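Local coordinates for 3-oxoacyl-[acyl-carrier protein] synthase (Thermus thermophilus, PDB 1UB7), which probably catalyses the condensation that initiates fatty acid synthesis, joining an acetyl group from acetyl-CoA to two carbons of malonyl-ACP, at residues T79-A84 and G136-S141; F173-L178 and L227-K232; F217-M222 and L250-A255; Y24-D29 and N147-A152. All coordinates share one frame; numbering follows the deposited sequence.

The four contacts are spread over the thiolase-type fold. Interaction 4 ties a surface loop early in the chain to the short helix 149-152, and the chain running between its segments includes interaction 1, at the ends of neighbouring parallel strands 72-78 and 131-138. Interactions 2 and 3 follow; their segments alternate, and both use helix 211-233, with centres about 18 Å apart. Interactions 1 and 2, about 27 Å apart between centres, lie on opposite sides of the chain's centre and both touch the second subunit of the homodimer. Interactions 1 and 3 lie nearest the predicted active-site residues His246 and Asn276, and would belong to the surroundings of the catalytic centre.

Interaction 1. Residues T79-A84 and G136-S141; sequences TNTPDA and GAEALS
Glu138 OE1 is gripped by two donors from the loop 79-84: Thr81 OG1, 2.8 Å away and nearly in line with the carboxylate C-O bond, and the backbone N of Asn80, from above the carboxylate plane. The other oxygen, OE2, accepts from Asn80 ND2 at 2.9 Å; OE2 lies in the amide plane of Asn80, while ND2 stands 39° out of the carboxylate plane. A bend at chi2 (-85°) brings Glu138 CD toward the loop. Thr81 OG1 relays the network, giving to OE1 and accepting from Ala139 N along a nearly straight bond (173°). Thr79 OG1 likewise gives to Ala137 O at 2.6 Å and accepts from Thr81 N, an ST turn. Threonine suits both places because one hydroxyl can donate and accept. With a glutamine in place of Glu138, one carboxylate oxygen becomes an NH2, and a donor such as Asn80 ND2 would probably be left facing it without an acceptor. Ser278 OG also bonds OE2, while Asn80 OD1 accepts from Gly109 N, beside the predicted nucleophile Cys110. The buried carboxylate is thus held by hydrogen bonds that would stabilise any charge on it and fix the loop against the strand end near the predicted active site.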
loop_
_atom_site.group_PDB
_atom_site.type_symbol
_atom_site.label_atom_id
_atom_site.label_comp_id
_atom_site.label_asym_id
_atom_site.label_seq_id
_atom_site.Cartn_x
_atom_site.Cartn_y
_atom_site.Cartn_z
ATOM N N THR A 79 5.207 -5.192 0.358
ATOM C CA THR A 79 6.284 -5.332 1.328
ATOM C C THR A 79 5.807 -4.833 2.675
ATOM O O THR A 79 4.765 -4.182 2.768
ATOM C CB THR A 79 7.525 -4.499 0.918
ATOM O OG1 THR A 79 8.606 -4.764 1.829
ATOM C CG2 THR A 79 7.197 -2.991 0.933
ATOM N N ASN A 80 6.572 -5.145 3.714
ATOM C CA ASN A 80 6.260 -4.691 5.068
ATOM C C ASN A 80 7.539 -4.124 5.677
ATOM O O ASN A 80 7.587 -3.763 6.854
ATOM C CB ASN A 80 5.711 -5.847 5.907
ATOM C CG ASN A 80 4.357 -6.342 5.402
ATOM O OD1 ASN A 80 3.315 -5.716 5.640
ATOM N ND2 ASN A 80 4.369 -7.462 4.693
ATOM N N THR A 81 8.588 -4.057 4.857
ATOM C CA THR A 81 9.861 -3.502 5.283
ATOM C C THR A 81 10.407 -2.564 4.207
ATOM O O THR A 81 11.537 -2.723 3.761
ATOM C CB THR A 81 10.932 -4.610 5.586
ATOM O OG1 THR A 81 11.122 -5.445 4.439
ATOM C CG2 THR A 81 10.495 -5.471 6.783
ATOM N N PRO A 82 9.616 -1.554 3.794
ATOM C CA PRO A 82 10.092 -0.626 2.763
ATOM C C PRO A 82 11.309 0.189 3.231
ATOM O O PRO A 82 11.480 0.445 4.430
ATOM C CB PRO A 82 8.868 0.244 2.499
ATOM C CG PRO A 82 8.257 0.343 3.866
ATOM C CD PRO A 82 8.342 -1.082 4.373
ATOM N N ASP A 83 12.160 0.572 2.284
ATOM C CA ASP A 83 13.340 1.364 2.604
ATOM C C ASP A 83 12.977 2.603 3.404
ATOM O O ASP A 83 13.632 2.920 4.393
ATOM C CB ASP A 83 14.058 1.787 1.323
ATOM C CG ASP A 83 14.699 0.622 0.607
ATOM O OD1 ASP A 83 14.235 -0.524 0.787
ATOM O OD2 ASP A 83 15.662 0.859 -0.148
ATOM N N ALA A 84 11.938 3.313 2.970
ATOM C CA ALA A 84 11.504 4.519 3.666
ATOM C C ALA A 84 9.980 4.617 3.713
ATOM O O ALA A 84 9.293 3.882 2.999
ATOM C CB ALA A 84 12.074 5.738 2.967
ATOM N N GLY A 136 6.855 -8.834 -4.703
ATOM C CA GLY A 136 6.744 -9.264 -3.319
ATOM C C GLY A 136 8.179 -9.229 -2.825
ATOM O O GLY A 136 8.989 -10.033 -3.274
ATOM N N ALA A 137 8.518 -8.293 -1.938
ATOM C CA ALA A 137 9.893 -8.178 -1.445
ATOM C C ALA A 137 9.997 -7.795 0.029
ATOM O O ALA A 137 9.398 -6.808 0.473
ATOM C CB ALA A 137 10.668 -7.165 -2.297
ATOM N N GLU A 138 10.801 -8.568 0.766
ATOM C CA GLU A 138 11.004 -8.386 2.212
ATOM C C GLU A 138 12.434 -8.535 2.703
ATOM O O GLU A 138 13.117 -9.485 2.348
ATOM C CB GLU A 138 10.163 -9.400 2.990
ATOM C CG GLU A 138 8.677 -9.164 2.924
ATOM C CD GLU A 138 8.203 -8.177 3.964
ATOM O OE1 GLU A 138 8.873 -7.143 4.168
ATOM O OE2 GLU A 138 7.147 -8.435 4.574
ATOM N N ALA A 139 12.874 -7.602 3.539
ATOM C CA ALA A 139 14.206 -7.667 4.136
ATOM C C ALA A 139 13.949 -7.752 5.641
ATOM O O ALA A 139 14.233 -6.821 6.385
ATOM C CB ALA A 139 15.006 -6.413 3.808
ATOM N N LEU A 140 13.394 -8.871 6.082
ATOM C CA LEU A 140 13.072 -9.043 7.491
ATOM C C LEU A 140 14.286 -8.998 8.393
ATOM O O LEU A 140 14.189 -8.593 9.548
ATOM C CB LEU A 140 12.304 -10.343 7.687
ATOM C CG LEU A 140 10.935 -10.220 7.008
ATOM C CD1 LEU A 140 10.310 -11.596 6.777
ATOM C CD2 LEU A 140 10.049 -9.309 7.864
ATOM N N SER A 141 15.436 -9.386 7.859
ATOM C CA SER A 141 16.660 -9.381 8.645
ATOM C C SER A 141 17.018 -7.984 9.120
ATOM O O SER A 141 18.007 -7.801 9.816
ATOM C CB SER A 141 17.821 -9.948 7.827
ATOM O OG SER A 141 18.171 -9.084 6.770
#

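Interaction 2. Residues F173-L178 and L227-K232; sequences FRSFVL and LEAIEK
Val177, Lys232 and Ser175 bear most of this packing of strand 173-178 against helix 227-232. Val177 points its two methyls at the helix: CG2 rests on the backbone of Ala229, 3.5 Å from its N and 3.8 Å from its CB, while CG1 meets the carboxylate end of Glu228, whose extended chain crosses the valine obliquely. With CG1 anti to its backbone N (chi1 170°), the valine offers a methyl to each helix residue, and the branched shape suits a strand facing a helix. The small side chain of Ala229 allows this close approach, the two axes coming within 7.1 Å as they run roughly antiparallel at 147°.

Lys232 lies one turn further along the helix. Its aliphatic part runs past the strand, CB lying 3.9 Å from Ser175 CB and CE 3.9 Å from Val177 CG2, and a bend at chi3 precedes the amine. NZ then donates to Phe176 O at 2.8 Å, in the carbonyl plane. Ser175 OG gives a second bond, to Ala229 O at 2.9 Å, coming from above that carbonyl's plane. Arg174 and Ser175 both face Val316 of strand 311-318 in a classic beta bulge. On the other side of the strand, Phe176 packs on helix 112-125 and on Leu128 of the second subunit.

The contact therefore mixes a small apolar patch with two polar ties to main-chain oxygens: helix and strand each lend a carbonyl to a side chain of the other, which would help fix their relative position at strand 172-180, an edge strand of its sheet within this chain.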
loop_
_atom_site.group_PDB
_atom_site.type_symbol
_atom_site.label_atom_id
_atom_site.label_comp_id
_atom_site.label_asym_id
_atom_site.label_seq_id
_atom_site.Cartn_x
_atom_site.Cartn_y
_atom_site.Cartn_z
ATOM N N PHE A 173 -6.330 -15.552 -14.129
ATOM C CA PHE A 173 -6.959 -15.615 -12.822
ATOM C C PHE A 173 -8.432 -16.036 -12.894
ATOM O O PHE A 173 -9.211 -15.513 -13.700
ATOM C CB PHE A 173 -6.803 -14.266 -12.142
ATOM C CG PHE A 173 -5.412 -14.013 -11.640
ATOM C CD1 PHE A 173 -4.897 -14.760 -10.577
ATOM C CD2 PHE A 173 -4.600 -13.044 -12.239
ATOM C CE1 PHE A 173 -3.595 -14.546 -10.120
ATOM C CE2 PHE A 173 -3.300 -12.827 -11.788
ATOM C CZ PHE A 173 -2.795 -13.578 -10.726
ATOM N N ARG A 174 -8.807 -16.991 -12.050
ATOM C CA ARG A 174 -10.175 -17.479 -12.041
ATOM C C ARG A 174 -10.915 -17.061 -10.785
ATOM O O ARG A 174 -12.140 -16.977 -10.781
ATOM C CB ARG A 174 -10.191 -19.002 -12.179
ATOM C CG ARG A 174 -9.518 -19.487 -13.450
ATOM C CD ARG A 174 -9.780 -20.952 -13.702
ATOM N NE ARG A 174 -11.203 -21.204 -13.897
ATOM C CZ ARG A 174 -11.712 -22.379 -14.248
ATOM N NH1 ARG A 174 -10.910 -23.417 -14.445
ATOM N NH2 ARG A 174 -13.023 -22.517 -14.400
ATOM N N SER A 175 -10.171 -16.790 -9.720
ATOM C CA SER A 175 -10.791 -16.372 -8.474
ATOM C C SER A 175 -9.793 -15.779 -7.501
ATOM O O SER A 175 -8.580 -15.962 -7.630
ATOM C CB SER A 175 -11.480 -17.558 -7.797
ATOM O OG SER A 175 -10.522 -18.525 -7.398
ATOM N N PHE A 176 -10.335 -15.071 -6.518
ATOM C CA PHE A 176 -9.555 -14.443 -5.460
ATOM C C PHE A 176 -10.420 -14.483 -4.207
ATOM O O PHE A 176 -11.627 -14.232 -4.264
ATOM C CB PHE A 176 -9.258 -12.955 -5.760
ATOM C CG PHE A 176 -8.222 -12.714 -6.832
ATOM C CD1 PHE A 176 -6.863 -12.845 -6.551
ATOM C CD2 PHE A 176 -8.617 -12.327 -8.122
ATOM C CE1 PHE A 176 -5.895 -12.594 -7.544
ATOM C CE2 PHE A 176 -7.668 -12.073 -9.128
ATOM C CZ PHE A 176 -6.301 -12.207 -8.839
ATOM N N VAL A 177 -9.799 -14.819 -3.087
ATOM C CA VAL A 177 -10.470 -14.817 -1.808
ATOM C C VAL A 177 -9.502 -14.008 -0.973
ATOM O O VAL A 177 -8.343 -14.398 -0.808
ATOM C CB VAL A 177 -10.640 -16.244 -1.232
ATOM C CG1 VAL A 177 -11.117 -16.176 0.223
ATOM C CG2 VAL A 177 -11.654 -17.014 -2.075
ATOM N N LEU A 178 -9.964 -12.865 -0.478
ATOM C CA LEU A 178 -9.123 -11.975 0.321
ATOM C C LEU A 178 -9.850 -11.577 1.594
ATOM O O LEU A 178 -11.062 -11.370 1.584
ATOM C CB LEU A 178 -8.800 -10.699 -0.471
ATOM C CG LEU A 178 -8.264 -10.748 -1.906
ATOM C CD1 LEU A 178 -8.206 -9.332 -2.416
ATOM C CD2 LEU A 178 -6.877 -11.399 -1.978
ATOM N N LEU A 227 -10.412 -23.816 -0.324
ATOM C CA LEU A 227 -11.616 -24.434 -0.869
ATOM C C LEU A 227 -12.550 -23.392 -1.475
ATOM O O LEU A 227 -13.124 -23.605 -2.553
ATOM C CB LEU A 227 -12.337 -25.237 0.214
ATOM C CG LEU A 227 -11.596 -26.532 0.559
ATOM C CD1 LEU A 227 -12.203 -27.212 1.780
ATOM C CD2 LEU A 227 -11.638 -27.447 -0.654
ATOM N N GLU A 228 -12.679 -22.262 -0.779
ATOM C CA GLU A 228 -13.531 -21.165 -1.220
ATOM C C GLU A 228 -13.055 -20.691 -2.589
ATOM O O GLU A 228 -13.848 -20.512 -3.519
ATOM C CB GLU A 228 -13.442 -20.026 -0.212
ATOM C CG GLU A 228 -14.596 -19.056 -0.253
ATOM C CD GLU A 228 -14.396 -17.907 0.715
ATOM O OE1 GLU A 228 -13.827 -18.145 1.807
ATOM O OE2 GLU A 228 -14.812 -16.775 0.387
ATOM N N ALA A 229 -11.747 -20.500 -2.708
ATOM C CA ALA A 229 -11.158 -20.066 -3.965
ATOM C C ALA A 229 -11.376 -21.109 -5.055
ATOM O O ALA A 229 -11.876 -20.793 -6.144
ATOM C CB ALA A 229 -9.682 -19.814 -3.784
ATOM N N ILE A 230 -11.007 -22.357 -4.774
ATOM C CA ILE A 230 -11.184 -23.405 -5.779
ATOM C C ILE A 230 -12.656 -23.427 -6.175
ATOM O O ILE A 230 -13.016 -23.478 -7.369
ATOM C CB ILE A 230 -10.763 -24.785 -5.240
ATOM C CG1 ILE A 230 -9.271 -24.767 -4.879
ATOM C CG2 ILE A 230 -11.024 -25.853 -6.295
ATOM C CD1 ILE A 230 -8.843 -25.852 -3.902
ATOM N N GLU A 231 -13.511 -23.358 -5.166
ATOM C CA GLU A 231 -14.931 -23.356 -5.422
ATOM C C GLU A 231 -15.312 -22.114 -6.223
ATOM O O GLU A 231 -15.971 -22.221 -7.256
ATOM C CB GLU A 231 -15.710 -23.426 -4.100
ATOM C CG GLU A 231 -17.168 -22.980 -4.172
ATOM C CD GLU A 231 -17.960 -23.626 -5.302
ATOM O OE1 GLU A 231 -19.142 -23.253 -5.484
ATOM O OE2 GLU A 231 -17.415 -24.502 -6.011
ATOM N N LYS A 232 -14.882 -20.935 -5.783
ATOM C CA LYS A 232 -15.249 -19.721 -6.514
ATOM C C LYS A 232 -14.720 -19.768 -7.951
ATOM O O LYS A 232 -15.305 -19.166 -8.862
ATOM C CB LYS A 232 -14.730 -18.468 -5.791
ATOM C CG LYS A 232 -15.577 -17.231 -6.079
ATOM C CD LYS A 232 -14.934 -15.927 -5.598
ATOM C CE LYS A 232 -14.829 -15.835 -4.088
ATOM N NZ LYS A 232 -14.319 -14.490 -3.685
#

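Interaction 3. Residues F217-M222 and L250-A255; sequences FAVRVM and LRIIDA
Ala218, Met222 and Ile252 meet here through aliphatic and sulphur atoms, while the flat groups do not meet across the contact; each has a side chain of its own helix on one face. The ring of Phe217 carries Val221 CB, one turn on in its own helix, 3.8 Å above one face and offset toward the rim. On the other helix, the guanidinium of Arg251 has Leu250 CG 4.1 Å above one face, again toward the rim; its NE and NH2 make weak hydrogen bonds to Thr34 O and Val33 O.

Between them, Ile252 is the centre of the contact. Its CG2, anti to the backbone N (chi1, which places CG1, is -60°), presses on Ala218 CB at 3.5 Å, tighter than usual for two carbons, and lies 3.8 Å from Met222 SD. The thioether crosses the isoleucine at about a right angle, and a bend at chi3 (67°) brings CE toward the backbone of Ile253. Alanine's single methyl suits this closest point, whereas the flexible methionine can mould itself round the same group.

This is helix-to-helix packing within the C-terminal half of a thiolase-type fold: helix 211-233 leads through strand 242-245 to helix 250-258, and the two short segments run roughly parallel at -33°, their axes 9.2 Å apart. The second helix begins in the predicted ACP-binding region, just after the predicted catalytic His246, whose side chain is about 6 Å from that of Met222. Phe306 of strand 300-307 packs against Ala218 and Met222 from the sheet.

Val219 CG2 also lies 4.3 Å from Ala255 CB, a looser meeting of two compact side chains.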
loop_
_atom_site.group_PDB
_atom_site.type_symbol
_atom_site.label_atom_id
_atom_site.label_comp_id
_atom_site.label_asym_id
_atom_site.label_seq_id
_atom_site.Cartn_x
_atom_site.Cartn_y
_atom_site.Cartn_z
ATOM N N PHE A 217 -4.720 -20.122 13.446
ATOM C CA PHE A 217 -5.250 -19.271 12.377
ATOM C C PHE A 217 -4.891 -19.792 10.977
ATOM O O PHE A 217 -5.770 -20.123 10.172
ATOM C CB PHE A 217 -4.706 -17.839 12.558
ATOM C CG PHE A 217 -4.981 -16.918 11.394
ATOM C CD1 PHE A 217 -6.287 -16.562 11.058
ATOM C CD2 PHE A 217 -3.931 -16.420 10.625
ATOM C CE1 PHE A 217 -6.541 -15.722 9.971
ATOM C CE2 PHE A 217 -4.170 -15.585 9.540
ATOM C CZ PHE A 217 -5.477 -15.233 9.209
ATOM N N ALA A 218 -3.593 -19.856 10.697
ATOM C CA ALA A 218 -3.095 -20.319 9.405
ATOM C C ALA A 218 -3.823 -21.574 8.950
ATOM O O ALA A 218 -4.429 -21.606 7.872
ATOM C CB ALA A 218 -1.592 -20.596 9.489
ATOM N N VAL A 219 -3.764 -22.599 9.795
ATOM C CA VAL A 219 -4.381 -23.885 9.515
ATOM C C VAL A 219 -5.838 -23.792 9.054
ATOM O O VAL A 219 -6.186 -24.303 7.987
ATOM C CB VAL A 219 -4.275 -24.805 10.756
ATOM C CG1 VAL A 219 -4.917 -26.147 10.466
ATOM C CG2 VAL A 219 -2.800 -24.999 11.133
ATOM N N ARG A 220 -6.681 -23.134 9.844
ATOM C CA ARG A 220 -8.091 -23.002 9.496
ATOM C C ARG A 220 -8.333 -22.069 8.322
ATOM O O ARG A 220 -9.141 -22.362 7.432
ATOM C CB ARG A 220 -8.889 -22.518 10.706
ATOM C CG ARG A 220 -9.073 -23.594 11.764
ATOM C CD ARG A 220 -9.674 -23.038 13.038
ATOM N NE ARG A 220 -9.787 -24.069 14.063
ATOM C CZ ARG A 220 -9.869 -23.815 15.364
ATOM N NH1 ARG A 220 -9.851 -22.560 15.797
ATOM N NH2 ARG A 220 -9.966 -24.815 16.231
ATOM N N VAL A 221 -7.632 -20.944 8.313
ATOM C CA VAL A 221 -7.804 -19.993 7.230
ATOM C C VAL A 221 -7.309 -20.604 5.917
ATOM O O VAL A 221 -8.069 -20.714 4.949
ATOM C CB VAL A 221 -7.074 -18.644 7.546
ATOM C CG1 VAL A 221 -5.823 -18.468 6.687
ATOM C CG2 VAL A 221 -8.036 -17.488 7.340
ATOM N N MET A 222 -6.049 -21.031 5.893
ATOM C CA MET A 222 -5.477 -21.619 4.688
ATOM C C MET A 222 -6.435 -22.610 4.046
ATOM O O MET A 222 -6.615 -22.622 2.828
ATOM C CB MET A 222 -4.160 -22.327 5.006
ATOM C CG MET A 222 -2.936 -21.450 4.872
ATOM S SD MET A 222 -1.434 -22.337 5.301
ATOM C CE MET A 222 -1.348 -23.568 3.955
ATOM N N LEU A 250 6.497 -25.598 7.911
ATOM C CA LEU A 250 6.213 -26.899 7.317
ATOM C C LEU A 250 5.051 -27.622 8.012
ATOM O O LEU A 250 4.212 -28.230 7.349
ATOM C CB LEU A 250 7.478 -27.766 7.343
ATOM C CG LEU A 250 7.458 -29.101 6.593
ATOM C CD1 LEU A 250 7.199 -28.889 5.106
ATOM C CD2 LEU A 250 8.795 -29.787 6.799
ATOM N N ARG A 251 4.991 -27.549 9.341
ATOM C CA ARG A 251 3.911 -28.206 10.077
ATOM C C ARG A 251 2.580 -27.647 9.597
ATOM O O ARG A 251 1.627 -28.398 9.364
ATOM C CB ARG A 251 4.053 -27.965 11.588
ATOM C CG ARG A 251 5.432 -28.299 12.154
ATOM C CD ARG A 251 5.868 -29.702 11.758
ATOM N NE ARG A 251 7.287 -29.747 11.415
ATOM C CZ ARG A 251 7.827 -30.640 10.591
ATOM N NH1 ARG A 251 7.063 -31.567 10.027
ATOM N NH2 ARG A 251 9.127 -30.595 10.316
ATOM N N ILE A 252 2.536 -26.325 9.444
ATOM C CA ILE A 252 1.341 -25.616 9.001
ATOM C C ILE A 252 0.951 -26.028 7.581
ATOM O O ILE A 252 -0.225 -26.260 7.287
ATOM C CB ILE A 252 1.562 -24.077 9.064
ATOM C CG1 ILE A 252 1.890 -23.662 10.509
ATOM C CG2 ILE A 252 0.324 -23.338 8.538
ATOM C CD1 ILE A 252 1.988 -22.167 10.744
ATOM N N ILE A 253 1.945 -26.125 6.707
ATOM C CA ILE A 253 1.715 -26.520 5.320
ATOM C C ILE A 253 1.242 -27.965 5.329
ATOM O O ILE A 253 0.301 -28.344 4.630
ATOM C CB ILE A 253 3.028 -26.419 4.491
ATOM C CG1 ILE A 253 3.542 -24.973 4.527
ATOM C CG2 ILE A 253 2.792 -26.903 3.052
ATOM C CD1 ILE A 253 4.986 -24.790 4.058
ATOM N N ASP A 254 1.929 -28.763 6.138
ATOM C CA ASP A 254 1.652 -30.183 6.309
ATOM C C ASP A 254 0.207 -30.325 6.767
ATOM O O ASP A 254 -0.635 -30.917 6.077
ATOM C CB ASP A 254 2.604 -30.733 7.376
ATOM C CG ASP A 254 2.648 -32.236 7.410
ATOM O OD1 ASP A 254 2.123 -32.870 6.467
ATOM O OD2 ASP A 254 3.227 -32.771 8.383
ATOM N N ALA A 255 -0.057 -29.746 7.937
ATOM C CA ALA A 255 -1.368 -29.760 8.561
ATOM C C ALA A 255 -2.484 -29.324 7.614
ATOM O O ALA A 255 -3.592 -29.858 7.667
ATOM C CB ALA A 255 -1.347 -28.871 9.785
#

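Interaction 4. Residues Y24-D29 and N147-A152; sequences YLDTSD and NDRATA
Leu25 and Arg149 mark where the two backbones come nearest, with CA atoms 6.9 Å apart. Segment 24-29 is an irregular loop folded at Asp26 into an inverse gamma turn, while 147-152 passes from loop into a weakly bonded helix with Asp148 at its N-cap, OD1 accepting a weak bond from Thr151 N. Leu25 fills the angle between them: CD2 lies close to Asn147 O, at 3.1 Å, and CD1 touches Ala152 CB at 4.3 Å. Its CG also sits over the centre of the Tyr24 ring, 3.7 Å above it, while Asn147 ND2 comes to the ring's edge. An alanine in place of Leu25 would probably uncover that ring face and open a gap beside Ala152. A salt bridge joins Asp26 OD2 to Arg149 NH2 at 3.1 Å. The two side chains lie side by side and point the same way, their planes turned 50° apart; opposite charges suit this exposed position, with the long arginine reaching the short aspartate. Tyr24 OH is hydrogen-bonded to Trp146 O. The loop links helix 18-22, whose Phe21 touches Ala152, to helix 29-35, which Ser28 caps, and so lies against helix 149-152.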
loop_
_atom_site.group_PDB
_atom_site.type_symbol
_atom_site.label_atom_id
_atom_site.label_comp_id
_atom_site.label_asym_id
_atom_site.label_seq_id
_atom_site.Cartn_x
_atom_site.Cartn_y
_atom_site.Cartn_z
ATOM N N TYR A 24 25.267 -19.329 18.777
ATOM C CA TYR A 24 25.113 -18.207 19.701
ATOM C C TYR A 24 23.763 -18.143 20.402
ATOM O O TYR A 24 23.556 -17.285 21.254
ATOM C CB TYR A 24 25.340 -16.887 18.965
ATOM C CG TYR A 24 24.161 -16.452 18.118
ATOM C CD1 TYR A 24 23.663 -17.269 17.100
ATOM C CD2 TYR A 24 23.538 -15.223 18.341
ATOM C CE1 TYR A 24 22.571 -16.873 16.326
ATOM C CE2 TYR A 24 22.447 -14.817 17.573
ATOM C CZ TYR A 24 21.970 -15.646 16.570
ATOM O OH TYR A 24 20.889 -15.246 15.819
ATOM N N LEU A 25 22.843 -19.035 20.046
ATOM C CA LEU A 25 21.516 -19.037 20.667
ATOM C C LEU A 25 21.071 -20.382 21.231
ATOM O O LEU A 25 21.366 -21.441 20.664
ATOM C CB LEU A 25 20.459 -18.545 19.671
ATOM C CG LEU A 25 20.185 -17.046 19.628
ATOM C CD1 LEU A 25 19.285 -16.742 18.456
ATOM C CD2 LEU A 25 19.542 -16.605 20.933
ATOM N N ASP A 26 20.345 -20.313 22.346
ATOM C CA ASP A 26 19.824 -21.492 23.037
ATOM C C ASP A 26 18.843 -22.232 22.116
ATOM O O ASP A 26 17.625 -22.151 22.291
ATOM C CB ASP A 26 19.127 -21.052 24.345
ATOM C CG ASP A 26 18.987 -22.188 25.369
ATOM O OD1 ASP A 26 19.987 -22.897 25.617
ATOM O OD2 ASP A 26 17.883 -22.361 25.939
ATOM N N THR A 27 19.385 -22.942 21.128
ATOM C CA THR A 27 18.566 -23.692 20.178
ATOM C C THR A 27 19.414 -24.681 19.381
ATOM O O THR A 27 20.612 -24.472 19.176
ATOM C CB THR A 27 17.839 -22.743 19.186
ATOM O OG1 THR A 27 16.933 -23.500 18.371
ATOM C CG2 THR A 27 18.849 -22.027 18.286
ATOM N N SER A 28 18.774 -25.757 18.934
ATOM C CA SER A 28 19.443 -26.798 18.161
ATOM C C SER A 28 18.925 -26.827 16.734
ATOM O O SER A 28 17.985 -26.115 16.380
ATOM C CB SER A 28 19.189 -28.171 18.786
ATOM O OG SER A 28 17.848 -28.584 18.570
ATOM N N ASP A 29 19.545 -27.670 15.919
ATOM C CA ASP A 29 19.128 -27.816 14.541
ATOM C C ASP A 29 17.834 -28.614 14.556
ATOM O O ASP A 29 16.939 -28.383 13.738
ATOM C CB ASP A 29 20.193 -28.558 13.732
ATOM C CG ASP A 29 19.724 -28.908 12.332
ATOM O OD1 ASP A 29 19.417 -27.987 11.547
ATOM O OD2 ASP A 29 19.658 -30.113 12.015
ATOM N N ASN A 147 18.460 -11.830 18.607
ATOM C CA ASN A 147 18.558 -12.577 19.858
ATOM C C ASN A 147 17.307 -13.375 20.208
ATOM O O ASN A 147 17.396 -14.428 20.840
ATOM C CB ASN A 147 18.888 -11.614 20.995
ATOM C CG ASN A 147 20.255 -10.977 20.839
ATOM O OD1 ASN A 147 20.529 -9.923 21.413
ATOM N ND2 ASN A 147 21.125 -11.622 20.068
ATOM N N ASP A 148 16.145 -12.875 19.799
ATOM C CA ASP A 148 14.884 -13.547 20.083
ATOM C C ASP A 148 14.798 -14.914 19.413
ATOM O O ASP A 148 14.619 -15.015 18.201
ATOM C CB ASP A 148 13.709 -12.691 19.620
ATOM C CG ASP A 148 12.380 -13.248 20.076
ATOM O OD1 ASP A 148 12.180 -14.477 19.969
ATOM O OD2 ASP A 148 11.533 -12.456 20.538
ATOM N N ARG A 149 14.917 -15.961 20.221
ATOM C CA ARG A 149 14.856 -17.341 19.752
ATOM C C ARG A 149 13.679 -17.596 18.815
ATOM O O ARG A 149 13.843 -18.142 17.724
ATOM C CB ARG A 149 14.740 -18.283 20.955
ATOM C CG ARG A 149 13.569 -17.938 21.889
ATOM C CD ARG A 149 13.280 -19.060 22.865
ATOM N NE ARG A 149 14.376 -19.265 23.802
ATOM C CZ ARG A 149 14.522 -20.361 24.537
ATOM N NH1 ARG A 149 13.641 -21.346 24.433
ATOM N NH2 ARG A 149 15.542 -20.472 25.381
ATOM N N ALA A 150 12.492 -17.199 19.264
ATOM C CA ALA A 150 11.250 -17.390 18.522
ATOM C C ALA A 150 11.265 -16.897 17.077
ATOM O O ALA A 150 10.874 -17.622 16.163
ATOM C CB ALA A 150 10.104 -16.727 19.280
ATOM N N THR A 151 11.710 -15.662 16.877
ATOM C CA THR A 151 11.749 -15.058 15.548
ATOM C C THR A 151 12.961 -15.468 14.711
ATOM O O THR A 151 12.831 -16.180 13.714
ATOM C CB THR A 151 11.733 -13.514 15.653
ATOM O OG1 THR A 151 12.856 -13.074 16.428
ATOM C CG2 THR A 151 10.464 -13.042 16.326
ATOM N N ALA A 152 14.131 -14.995 15.137
ATOM C CA ALA A 152 15.415 -15.239 14.484
ATOM C C ALA A 152 15.512 -16.409 13.499
ATOM O O ALA A 152 15.998 -16.250 12.379
ATOM C CB ALA A 152 16.504 -15.373 15.547
#